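Local coordinates for isomaltodextranase (Arthrobacter globiformis, PDB 5AWO), which hydrolyses alpha-1,6-glucosidic linkages in polysaccharides, removing successive isomaltose units from the non-reducing ends of the chains, at residues Arg391-Trp396 and Phe410-Thr415; Thr417-Ile422 and Arg450-Leu455. All coordinates share one frame; numbering follows the deposited sequence. Where two conformers were deposited one is given.

Both contacts belong to the C-terminal beta-sandwich domain of this family 27 glycoside hydrolase, away from the catalytic residues. Contact 1 sits on the seven-stranded sheet, where a turn and the loop following strand 405-410 meet helices 295-302 and 326-339; contact 2 is a two-stranded antiparallel sheet. Both are partly buried, but no touching residue of contact 1 is exposed, whereas Thr419 and Ala454 of contact 2 are. Contact 1 relies on polar side chains and two buried rings; contact 2 on a backbone ladder with threonines and Ala454 on one face, mainly aliphatic side chains and Lys420 on the other. Glu394 OE1 reaches Lys420 NZ in a 2.8 Å salt bridge that ties the turn to the small sheet.

Contact 1 (Arg391-Trp396 and Phe410-Thr415)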
loop_
_atom_site.group_PDB
_atom_site.type_symbol
_atom_site.label_atom_id
_atom_site.label_comp_id
_atom_site.label_asym_id
_atom_site.label_seq_id
_atom_site.Cartn_x
_atom_site.Cartn_y
_atom_site.Cartn_z
ATOM N N ARG A 391 10.926 13.041 9.155
ATOM C CA ARG A 391 9.537 13.048 8.713
ATOM C C ARG A 391 8.657 13.200 9.951
ATOM O O ARG A 391 9.039 12.791 11.041
ATOM C CB ARG A 391 9.170 11.758 7.946
ATOM C CG ARG A 391 10.107 11.435 6.792
ATOM C CD ARG A 391 9.843 10.057 6.215
ATOM N NE ARG A 391 10.930 9.664 5.328
ATOM C CZ ARG A 391 11.047 8.499 4.723
ATOM N NH1 ARG A 391 10.147 7.537 4.926
ATOM N NH2 ARG A 391 12.073 8.283 3.899
ATOM N N ASP A 392 7.491 13.830 9.756
ATOM C CA ASP A 392 6.584 14.131 10.876
ATOM C C ASP A 392 5.447 13.113 10.904
ATOM O O ASP A 392 4.553 13.155 10.080
ATOM C CB ASP A 392 6.036 15.539 10.708
ATOM C CG ASP A 392 5.378 16.065 11.958
ATOM O OD1 ASP A 392 4.863 15.244 12.766
ATOM O OD2 ASP A 392 5.355 17.308 12.148
ATOM N N THR A 393 5.477 12.239 11.915
ATOM C CA THR A 393 4.448 11.213 12.066
ATOM C C THR A 393 3.050 11.785 12.322
ATOM O O THR A 393 2.077 11.064 12.130
ATOM C CB THR A 393 4.744 10.218 13.218
ATOM O OG1 THR A 393 4.687 10.900 14.485
ATOM C CG2 THR A 393 6.071 9.527 13.039
ATOM N N GLU A 394 2.943 13.058 12.724
ATOM C CA GLU A 394 1.706 13.632 13.205
ATOM C C GLU A 394 1.011 14.588 12.237
ATOM O O GLU A 394 -0.034 15.112 12.548
ATOM C CB GLU A 394 1.957 14.327 14.529
ATOM C CG GLU A 394 2.323 13.366 15.645
ATOM C CD GLU A 394 2.634 14.103 16.909
ATOM O OE1 GLU A 394 3.603 14.907 16.947
ATOM O OE2 GLU A 394 1.901 13.885 17.917
ATOM N N ARG A 395 1.607 14.834 11.066
ATOM C CA ARG A 395 0.993 15.702 10.064
ATOM C C ARG A 395 1.141 15.057 8.697
ATOM O O ARG A 395 2.284 14.827 8.226
ATOM C CB ARG A 395 1.656 17.085 10.073
ATOM C CG ARG A 395 1.426 17.823 11.382
ATOM C CD ARG A 395 1.966 19.252 11.356
ATOM N NE ARG A 395 3.421 19.211 11.366
ATOM C CZ ARG A 395 4.229 20.179 10.945
ATOM N NH1 ARG A 395 3.760 21.321 10.441
ATOM N NH2 ARG A 395 5.536 19.996 11.043
ATOM N N TRP A 396 0.009 14.804 8.061
ATOM C CA TRP A 396 -0.072 14.033 6.803
ATOM C C TRP A 396 -0.856 14.799 5.751
ATOM O O TRP A 396 -1.824 15.484 6.076
ATOM C CB TRP A 396 -0.793 12.702 7.059
ATOM C CG TRP A 396 0.074 11.704 7.765
ATOM C CD1 TRP A 396 0.447 11.706 9.077
ATOM C CD2 TRP A 396 0.701 10.576 7.165
ATOM N NE1 TRP A 396 1.279 10.646 9.327
ATOM C CE2 TRP A 396 1.466 9.946 8.163
ATOM C CE3 TRP A 396 0.714 10.056 5.871
ATOM C CZ2 TRP A 396 2.225 8.803 7.901
ATOM C CZ3 TRP A 396 1.459 8.932 5.614
ATOM C CH2 TRP A 396 2.209 8.318 6.625
ATOM N N PHE A 410 -2.561 14.972 13.873
ATOM C CA PHE A 410 -2.619 14.003 14.964
ATOM C C PHE A 410 -1.894 14.550 16.178
ATOM O O PHE A 410 -0.895 15.229 16.051
ATOM C CB PHE A 410 -1.955 12.683 14.543
ATOM C CG PHE A 410 -2.615 12.016 13.383
ATOM C CD1 PHE A 410 -3.645 11.116 13.571
ATOM C CD2 PHE A 410 -2.177 12.263 12.092
ATOM C CE1 PHE A 410 -4.296 10.531 12.502
ATOM C CE2 PHE A 410 -2.784 11.626 11.029
ATOM C CZ PHE A 410 -3.840 10.762 11.221
ATOM N N ASN A 411 -2.385 14.185 17.358
ATOM C CA ASN A 411 -1.681 14.447 18.623
ATOM C C ASN A 411 -1.430 13.169 19.385
ATOM O O ASN A 411 -2.322 12.659 20.064
ATOM C CB ASN A 411 -2.424 15.448 19.499
ATOM C CG ASN A 411 -1.708 15.693 20.813
ATOM O OD1 ASN A 411 -0.526 15.352 20.962
ATOM N ND2 ASN A 411 -2.390 16.301 21.755
ATOM N N ARG A 412 -0.186 12.687 19.296
ATOM C CA ARG A 412 0.224 11.452 19.953
ATOM C C ARG A 412 0.667 11.642 21.410
ATOM O O ARG A 412 1.021 10.653 22.080
ATOM C CB ARG A 412 1.299 10.774 19.116
ATOM C CG ARG A 412 0.849 10.376 17.721
ATOM C CD ARG A 412 1.984 9.862 16.860
ATOM N NE ARG A 412 2.510 8.608 17.397
ATOM C CZ ARG A 412 3.753 8.184 17.269
ATOM N NH1 ARG A 412 4.646 8.855 16.548
ATOM N NH2 ARG A 412 4.103 7.077 17.904
ATOM N N SER A 413 0.639 12.868 21.946
ATOM C CA SER A 413 0.910 13.039 23.361
ATOM C C SER A 413 -0.156 12.302 24.179
ATOM O O SER A 413 -1.352 12.309 23.831
ATOM C CB SER A 413 0.866 14.509 23.745
ATOM O OG SER A 413 1.045 14.666 25.154
ATOM N N ASP A 414 0.248 11.691 25.302
ATOM C CA ASP A 414 -0.723 11.084 26.199
ATOM C C ASP A 414 -1.359 12.094 27.165
ATOM O O ASP A 414 -2.375 11.813 27.776
ATOM C CB ASP A 414 -0.065 9.911 26.929
ATOM C CG ASP A 414 0.718 9.018 25.971
ATOM O OD1 ASP A 414 0.147 8.537 24.963
ATOM O OD2 ASP A 414 1.932 8.809 26.192
ATOM N N THR A 415 -0.791 13.281 27.266
ATOM C CA THR A 415 -1.234 14.214 28.325
ATOM C C THR A 415 -1.532 15.639 27.866
ATOM O O THR A 415 -2.471 16.299 28.373
ATOM C CB THR A 415 -0.161 14.236 29.395
ATOM O OG1 THR A 415 0.040 12.902 29.854
ATOM C CG2 THR A 415 -0.569 15.096 30.602
HETATM O O HOH W 1 1.876 15.985 19.671
#
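A type I beta turn, Asp392 to Arg395, carries the chain round the corner between strands 391-392 and 395-399 of the C-terminal beta-sandwich domain, and residues 410-415 lead out of the neighbouring strand beside it. Phe410 N donates to Glu394 O at 2.9 Å, in the carbonyl plane. Beyond it, the extended Glu394 side chain runs past Phe410 O and puts OE2 2.8 Å from Arg412 N, in a nearly straight bond (170°) that meets the oxygen almost along its C-O axis. A water donates to the same OE2 and to Asn411 OD1, while OE1 bridges to Lys420, so both carboxylate oxygens are held.

Arg412, bent at its third torsion (66°), crosses Thr393 at about a right angle. Its NH1 gives a 2.9 Å bond to Thr393 OG1, which lies near the guanidinium plane; NE and NH2 go to Ser279 and Gln283. Arg412 CD also packs on Glu394 CG, 3.7 Å away, with guanidinium and carboxylate planes nearly perpendicular.

Trp396 CD1 meets Phe410 CE2 at 3.8 Å, the ring planes 87° apart and their approach oblique. Trp396 NE1 donates to Thr393 O at 2.9 Å from well above that carbonyl plane, which pins the indole to its own turn. Phe296 meets Phe410 edge-to-face, and helix 326-339 packs against both rings.

Asp392 OD1 accepts from Glu394 N, and Asn411 OD1 from Ser413 N, while Asn411 ND2 binds Glu416 O: an Asx turn on each segment, set where strands of the beta sandwich give way to a turn and a loop.

Contact 2 (Thr417-Ile422 and Arg450-Leu455); sequences TVTKTI and RATAAL. With PO4 (phosphate ion), chain B.
Thr421 and Thr452 lie side by side, pointing the same way from a non-hydrogen-bonded pair of the antiparallel sheet, and their hydroxyls hydrogen-bond at 2.7 Å between OG1 atoms. Different first torsions make this possible: Thr421 OG1 is anti to its carbonyl carbon (chi1 -63°), whereas Thr452 OG1 is anti to its backbone N (chi1 -170°). Thr421 CG2 approaches the guanidinium of Arg450 obliquely, 3.5 Å from NH2. That arginine, bent at its third torsion, holds a phosphate ion, probably from the crystallisation liquor, in a side-on grip: NE to O3 and NH2 to O4, each 2.9 Å and nearly straight. Lys426 binds the same ion. An alanine in place of Thr421 has neither hydroxyl nor CG2 methyl, and would probably leave Thr452 OG1 without this partner and Arg450 less well packed.

Farther along the same face, Thr419 CG2 slants toward Thr452 OG1 at 3.7 Å. On the other face the Lys420 and Leu455 side chains cross at about a right angle, CG 4.0 Å from CD1, before the lysine turns off to Glu394. Ile422 and Leu455 on this side pack against Leu409 of strand 405-410, Ala451 and Ala453 against strand 460-466. Three hydrogen-bonded pairs, Val418 with Leu455, Lys420 with Ala453 and Ile422 with Ala451, complete a regular antiparallel ladder whose largely apolar face lies on the larger sheet, as in a beta sandwich.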
loop_
_atom_site.group_PDB
_atom_site.type_symbol
_atom_site.label_atom_id
_atom_site.label_comp_id
_atom_site.label_asym_id
_atom_site.label_seq_id
_atom_site.Cartn_x
_atom_site.Cartn_y
_atom_site.Cartn_z
ATOM N N THR A 417 -2.458 18.904 25.364
ATOM C CA THR A 417 -3.148 19.407 24.188
ATOM C C THR A 417 -2.132 20.129 23.316
ATOM O O THR A 417 -1.305 20.893 23.829
ATOM C CB THR A 417 -4.309 20.317 24.636
ATOM O OG1 THR A 417 -5.258 19.498 25.333
ATOM C CG2 THR A 417 -4.974 20.986 23.459
ATOM N N VAL A 418 -2.094 19.807 22.025
ATOM C CA VAL A 418 -1.047 20.292 21.132
ATOM C C VAL A 418 -1.670 20.789 19.831
ATOM O O VAL A 418 -2.554 20.135 19.255
ATOM C CB VAL A 418 -0.035 19.163 20.820
ATOM C CG1 VAL A 418 1.036 19.619 19.838
ATOM C CG2 VAL A 418 0.586 18.638 22.107
ATOM N N THR A 419 -1.207 21.945 19.379
ATOM C CA THR A 419 -1.648 22.524 18.136
ATOM C C THR A 419 -0.819 21.949 16.983
ATOM O O THR A 419 0.421 21.921 17.060
ATOM C CB THR A 419 -1.522 24.050 18.153
ATOM O OG1 THR A 419 -2.410 24.552 19.151
ATOM C CG2 THR A 419 -1.849 24.658 16.768
ATOM N N LYS A 420 -1.502 21.510 15.935
ATOM C CA LYS A 420 -0.877 21.042 14.716
ATOM C C LYS A 420 -1.422 21.832 13.546
ATOM O O LYS A 420 -2.624 22.119 13.503
ATOM C CB LYS A 420 -1.181 19.555 14.490
ATOM C CG LYS A 420 -0.685 18.622 15.583
ATOM C CD LYS A 420 0.829 18.589 15.672
ATOM C CE LYS A 420 1.313 17.570 16.688
ATOM N NZ LYS A 420 2.786 17.623 16.919
ATOM N N THR A 421 -0.552 22.134 12.580
ATOM C CA THR A 421 -0.917 23.001 11.453
ATOM C C THR A 421 -0.217 22.531 10.187
ATOM O O THR A 421 0.959 22.134 10.226
ATOM C CB THR A 421 -0.517 24.457 11.743
ATOM O OG1 THR A 421 -1.238 24.935 12.885
ATOM C CG2 THR A 421 -0.794 25.361 10.575
ATOM N N ILE A 422 -0.954 22.572 9.088
ATOM C CA ILE A 422 -0.392 22.419 7.754
ATOM C C ILE A 422 -0.722 23.693 6.971
ATOM O O ILE A 422 -1.882 24.065 6.812
ATOM C CB ILE A 422 -0.919 21.149 7.044
ATOM C CG1 ILE A 422 -0.167 19.913 7.571
ATOM C CG2 ILE A 422 -0.755 21.225 5.523
ATOM C CD1 ILE A 422 1.273 19.839 7.147
ATOM N N ARG A 450 -4.397 27.644 5.478
ATOM C CA ARG A 450 -3.822 26.656 6.379
ATOM C C ARG A 450 -4.975 25.844 6.959
ATOM O O ARG A 450 -6.140 26.281 6.906
ATOM C CB ARG A 450 -3.017 27.351 7.474
ATOM C CG ARG A 450 -3.847 28.303 8.328
ATOM C CD ARG A 450 -3.054 29.467 8.902
ATOM N NE ARG A 450 -2.052 29.047 9.885
ATOM C CZ ARG A 450 -2.254 28.933 11.204
ATOM N NH1 ARG A 450 -3.456 29.166 11.751
ATOM N NH2 ARG A 450 -1.240 28.567 11.981
ATOM N N ALA A 451 -4.641 24.644 7.427
ATOM C CA ALA A 451 -5.530 23.819 8.244
ATOM C C ALA A 451 -4.851 23.612 9.594
ATOM O O ALA A 451 -3.644 23.305 9.663
ATOM C CB ALA A 451 -5.773 22.496 7.548
ATOM N N THR A 452 -5.618 23.790 10.670
ATOM C CA THR A 452 -5.047 23.763 12.013
ATOM C C THR A 452 -6.041 23.176 13.006
ATOM O O THR A 452 -7.247 23.228 12.785
ATOM C CB THR A 452 -4.627 25.179 12.461
ATOM O OG1 THR A 452 -3.851 25.142 13.669
ATOM C CG2 THR A 452 -5.815 26.091 12.644
ATOM N N ALA A 453 -5.519 22.608 14.082
ATOM C CA ALA A 453 -6.363 22.097 15.154
ATOM C C ALA A 453 -5.597 22.060 16.445
ATOM O O ALA A 453 -4.407 21.720 16.462
ATOM C CB ALA A 453 -6.861 20.706 14.821
ATOM N N ALA A 454 -6.280 22.413 17.527
ATOM C CA ALA A 454 -5.767 22.275 18.873
ATOM C C ALA A 454 -6.327 20.974 19.390
ATOM O O ALA A 454 -7.495 20.847 19.716
ATOM C CB ALA A 454 -6.232 23.442 19.749
ATOM N N LEU A 455 -5.474 19.949 19.407
ATOM C CA LEU A 455 -5.914 18.596 19.595
ATOM C C LEU A 455 -5.675 18.077 20.993
ATOM O O LEU A 455 -4.560 18.163 21.511
ATOM C CB LEU A 455 -5.150 17.706 18.629
ATOM C CG LEU A 455 -5.410 17.940 17.141
ATOM C CD1 LEU A 455 -4.397 17.229 16.265
ATOM C CD2 LEU A 455 -6.807 17.497 16.796
HETATM P P PO4 B . 1.804 28.590 9.558
HETATM O O1 PO4 B . 2.412 29.969 9.313
HETATM O O2 PO4 B . 2.867 27.548 9.156
HETATM O O3 PO4 B . 0.549 28.388 8.742
HETATM O O4 PO4 B . 1.481 28.431 11.019
#